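Local coordinates for envelope glycoprotein (PDB 5XEA) that probably attaches the virus particle to a host-cell receptor and then drives fusion of the viral envelope with the host membrane, at residues Gln154-Asn158 against Glu159-Ser163; Asp318-Ile321 against Ser322-Lys326. All blocks are in the same frame, centred on the assembly; numbering follows the deposited sequence.

Interaction 1 (Gln154-Asn158 against Glu159-Ser163). With NAG (2-acetamido-2-deoxy-beta-D-glucopyranose), chain F.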
# COMPACT_ATOMS: atom_id res chain seq x y z
N GLN B 154 -7.74 -21.54 4.74
CA GLN B 154 -7.32 -21.53 6.14
C GLN B 154 -7.45 -22.93 6.72
O GLN B 154 -8.41 -23.65 6.44
CB GLN B 154 -8.16 -20.53 6.95
CG GLN B 154 -7.77 -20.44 8.41
CD GLN B 154 -8.45 -19.27 9.12
OE1 GLN B 154 -8.47 -18.14 8.62
NE2 GLN B 154 -9.00 -19.53 10.30
N TRP B 155 -6.47 -23.31 7.54
CA TRP B 155 -6.52 -24.57 8.26
C TRP B 155 -7.43 -24.41 9.47
O TRP B 155 -7.19 -23.55 10.32
CB TRP B 155 -5.13 -24.98 8.74
CG TRP B 155 -4.21 -25.52 7.70
CD1 TRP B 155 -3.17 -24.87 7.14
CD2 TRP B 155 -4.21 -26.84 7.15
NE1 TRP B 155 -2.53 -25.69 6.25
CE2 TRP B 155 -3.14 -26.91 6.24
CE3 TRP B 155 -5.01 -27.98 7.34
CZ2 TRP B 155 -2.84 -28.07 5.51
CZ3 TRP B 155 -4.72 -29.12 6.61
CH2 TRP B 155 -3.65 -29.16 5.71
N VAL B 156 -8.45 -25.26 9.56
CA VAL B 156 -9.32 -25.33 10.74
C VAL B 156 -9.36 -26.78 11.21
O VAL B 156 -9.92 -27.64 10.52
CB VAL B 156 -10.74 -24.82 10.45
CG1 VAL B 156 -11.58 -24.89 11.71
CG2 VAL B 156 -10.69 -23.39 9.93
N LYS B 157 -8.77 -27.05 12.37
CA LYS B 157 -8.74 -28.37 12.99
C LYS B 157 -8.38 -29.46 11.96
O LYS B 157 -9.13 -30.41 11.73
CB LYS B 157 -10.06 -28.67 13.70
CG LYS B 157 -10.08 -28.21 15.15
CD LYS B 157 -11.43 -28.41 15.83
CE LYS B 157 -12.24 -27.12 15.86
NZ LYS B 157 -12.90 -26.90 17.18
N ASN B 158 -7.22 -29.26 11.33
CA ASN B 158 -6.57 -30.22 10.44
C ASN B 158 -7.29 -30.39 9.10
O ASN B 158 -7.03 -31.38 8.40
CB ASN B 158 -6.40 -31.58 11.13
CG ASN B 158 -5.77 -31.45 12.49
OD1 ASN B 158 -4.72 -30.84 12.64
ND2 ASN B 158 -6.43 -32.01 13.51
N GLU B 159 -8.17 -29.46 8.72
CA GLU B 159 -8.72 -29.46 7.37
C GLU B 159 -8.70 -28.06 6.78
O GLU B 159 -8.78 -27.05 7.50
CB GLU B 159 -10.14 -30.04 7.33
CG GLU B 159 -10.70 -30.26 5.90
CD GLU B 159 -9.65 -30.77 4.89
OE1 GLU B 159 -8.88 -31.70 5.22
OE2 GLU B 159 -9.60 -30.22 3.77
N VAL B 160 -8.58 -28.00 5.46
CA VAL B 160 -8.54 -26.75 4.71
C VAL B 160 -9.96 -26.26 4.50
O VAL B 160 -10.79 -26.95 3.91
CB VAL B 160 -7.81 -26.94 3.37
CG1 VAL B 160 -7.79 -25.63 2.60
CG2 VAL B 160 -6.40 -27.46 3.62
N LYS B 161 -10.25 -25.07 5.00
CA LYS B 161 -11.55 -24.45 4.84
C LYS B 161 -11.41 -23.21 3.97
O LYS B 161 -10.33 -22.63 3.84
CB LYS B 161 -12.13 -24.10 6.20
CG LYS B 161 -12.36 -25.30 7.10
CD LYS B 161 -13.49 -26.17 6.54
CE LYS B 161 -13.90 -27.25 7.53
NZ LYS B 161 -15.03 -28.06 7.00
N VAL B 162 -12.52 -22.82 3.35
CA VAL B 162 -12.57 -21.52 2.69
C VAL B 162 -12.83 -20.47 3.75
O VAL B 162 -13.64 -20.68 4.67
CB VAL B 162 -13.64 -21.50 1.59
CG1 VAL B 162 -13.88 -20.07 1.08
CG2 VAL B 162 -13.23 -22.43 0.46
N SER B 163 -12.14 -19.34 3.67
CA SER B 163 -12.25 -18.27 4.66
C SER B 163 -12.88 -17.07 3.98
O SER B 163 -12.22 -16.36 3.22
CB SER B 163 -10.87 -17.94 5.24
OG SER B 163 -10.94 -16.93 6.24
C1 NAG F . 0.64 -33.07 7.38
C2 NAG F . -0.65 -33.78 7.81
C3 NAG F . -0.34 -34.83 8.87
C4 NAG F . 0.74 -35.79 8.39
C5 NAG F . 1.97 -35.00 7.93
C6 NAG F . 3.03 -35.87 7.30
C7 NAG F . -2.90 -32.83 7.91
C8 NAG F . -3.79 -31.80 8.55
N2 NAG F . -1.63 -32.84 8.32
O3 NAG F . -1.55 -35.52 9.16
O4 NAG F . 1.16 -36.67 9.43
O5 NAG F . 1.59 -34.04 6.94
O6 NAG F . 2.64 -36.29 6.00
O7 NAG F . -3.32 -33.60 7.06
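Trp155 and Val160 face each other as a non-hydrogen-bonded pair beside a tight turn, and the indole reaches over its valine partner. From CB the tryptophan turns beside its own backbone N (chi1 -75°), which swings the six-membered ring toward the turn. Trp155 CE3 comes to 3.7 Å from Glu159 C. CZ3 and CH2 lie over Val160 CG2, a CH-pi contact in which that methyl stands 3.8 Å from the centroid of the Trp155 six-membered ring and almost on the ring normal. Trp155 CZ3 also meets C8, the acetamido methyl of the N-acetylglucosamine, at 3.4 Å, and the same methyl touches Asn158 CB. At the other end of the indole NE1 is hydrogen-bonded to the carbonyl of Tyr245, and the ring of Tyr33 meets it with planes nearly perpendicular. On the sheet face of Gln154, the Lys161 side chain passes at about a right angle to that of Val156, its CG 3.8 Å from Val156 CB. Between the strands Val156 N gives a straight hydrogen bond to Glu159 O (2.7 Å), while the return bond from Glu159 N reaches Val156 O from above the carbonyl plane. Lys157 and Asn158 form the corners of a type I' turn, the classic two-residue connection of a tight antiparallel beta hairpin.

Interaction 2 (Asp318-Ile321 against Ser322-Lys326)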
# COMPACT_ATOMS: atom_id res chain seq x y z
N ASP B 318 48.09 -10.71 -13.22
CA ASP B 318 49.00 -10.15 -14.22
C ASP B 318 50.45 -10.28 -13.76
O ASP B 318 51.32 -10.65 -14.56
CB ASP B 318 48.66 -8.68 -14.51
CG ASP B 318 47.47 -8.51 -15.45
OD1 ASP B 318 46.91 -9.52 -15.96
OD2 ASP B 318 47.10 -7.33 -15.71
N THR B 319 50.73 -9.99 -12.48
CA THR B 319 52.09 -10.11 -11.97
C THR B 319 52.55 -11.56 -11.92
O THR B 319 53.73 -11.86 -12.19
CB THR B 319 52.18 -9.49 -10.57
OG1 THR B 319 51.71 -8.14 -10.61
CG2 THR B 319 53.63 -9.50 -10.08
N VAL B 320 51.65 -12.47 -11.56
CA VAL B 320 51.95 -13.89 -11.55
C VAL B 320 52.23 -14.39 -12.96
O VAL B 320 53.21 -15.11 -13.21
CB VAL B 320 50.80 -14.67 -10.91
CG1 VAL B 320 50.94 -16.17 -11.21
CG2 VAL B 320 50.78 -14.41 -9.40
N ILE B 321 51.36 -14.03 -13.91
CA ILE B 321 51.54 -14.48 -15.28
C ILE B 321 52.86 -13.97 -15.84
O ILE B 321 53.60 -14.69 -16.52
CB ILE B 321 50.35 -14.05 -16.15
CG1 ILE B 321 49.14 -14.94 -15.84
CG2 ILE B 321 50.70 -14.10 -17.63
CD1 ILE B 321 47.80 -14.31 -16.25
N SER B 322 53.19 -12.71 -15.53
CA SER B 322 54.43 -12.11 -15.99
C SER B 322 55.65 -12.92 -15.55
O SER B 322 56.64 -13.03 -16.28
CB SER B 322 54.49 -10.68 -15.45
OG SER B 322 55.49 -9.91 -16.07
N SER B 323 55.58 -13.49 -14.35
CA SER B 323 56.68 -14.27 -13.82
C SER B 323 56.74 -15.66 -14.46
O SER B 323 57.83 -16.15 -14.78
CB SER B 323 56.57 -14.34 -12.30
OG SER B 323 57.21 -15.48 -11.80
N ILE B 324 55.59 -16.30 -14.70
CA ILE B 324 55.61 -17.62 -15.32
C ILE B 324 55.94 -17.52 -16.80
O ILE B 324 56.62 -18.38 -17.35
CB ILE B 324 54.27 -18.35 -15.12
CG1 ILE B 324 53.83 -18.29 -13.68
CG2 ILE B 324 54.39 -19.82 -15.58
CD1 ILE B 324 52.39 -18.56 -13.54
N ALA B 325 55.42 -16.48 -17.47
CA ALA B 325 55.57 -16.34 -18.91
C ALA B 325 57.03 -16.11 -19.32
O ALA B 325 57.38 -16.43 -20.46
CB ALA B 325 54.69 -15.20 -19.44
N LYS B 326 57.87 -15.57 -18.44
CA LYS B 326 59.29 -15.45 -18.77
C LYS B 326 59.92 -16.83 -18.92
O LYS B 326 60.81 -17.02 -19.76
CB LYS B 326 60.02 -14.64 -17.71
CG LYS B 326 59.67 -13.17 -17.72
CD LYS B 326 60.36 -12.43 -16.60
CE LYS B 326 59.93 -10.97 -16.54
NZ LYS B 326 58.50 -10.84 -16.14
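Val320 and Ile324 run alongside each other one helical turn apart, with Val320 CG1 3.6 Å from Ile324 CD1. Ile324 CG1 sits beside its own backbone N (chi1 -49°), which carries it back along the helix to 3.3 Å from Val320 O. That carbonyl therefore lies under an aliphatic branch while Val320 O accepts a hydrogen bond from Ile324 N (3.0 Å, 158° at the hydrogen) and a weak second one from Ser323 N. The backbone ladder continues from Ser322 N to Asp318 O and from Ala325 N to Ile321 O, the latter short at 2.7 Å. Ser323 N to Thr319 O is the long rung, 3.3 Å. Tight packing on the apolar side extends beyond the chain: Val320 rests on Ile324 of the second subunit, and Ile321 on Val320 of the third, while Leu331 and Leu335 of the following helix in the same chain cover Ile324 and Ile321.

The polar side is also buried, with Thr319 and Ser322 against Arg334 of the second subunit; solvent is reached at Lys326. Its chain folds back at the last torsion, and Lys326 NZ gives a hydrogen bond of 2.9 Å to Ser322 O, approaching from above the carbonyl plane. The same ammonium is hydrogen-bonded to the carbonyl of Glu347 and forms a cation-pi contact with Phe344, so its rotation is restrained although the residue is exposed. Other polar tips look to neighbours: Asp318 OD1 is hydrogen-bonded to Tyr398 OH and Ser323 OG to Asp328 OD2, both partners on the second subunit, whereas Thr319 OG1 turns back to the carbonyl of Glu315. The chemistry implies a division of labour within one stretch of a trimeric helical bundle: branched aliphatic groups meet between subunits, hydroxyl and carboxylate groups link the chains, and a lysine near the helix end ties the backbone to the segment that folds back.

How the interactions relate
The hairpin of interaction 1 comes first along the chain, and interaction 2 opens after interaction 1 has closed, more than 150 residues later. Their centres lie 68 Å apart and their nearest atoms about 56 Å. They share no secondary-structure element: 154-163 belongs to the curled antiparallel sheet that holds strands 133-156 and 159-165, whereas 318-326 lies near the C-terminal end of the long helix 282-327. Interaction 1 is contacted by no other protein chain, while interaction 2 is bordered by both other subunits. The elongated fusogen thus combines a glycan-flanked hairpin tip that no other chain of the assembly touches with a distant helical region where three chains assemble.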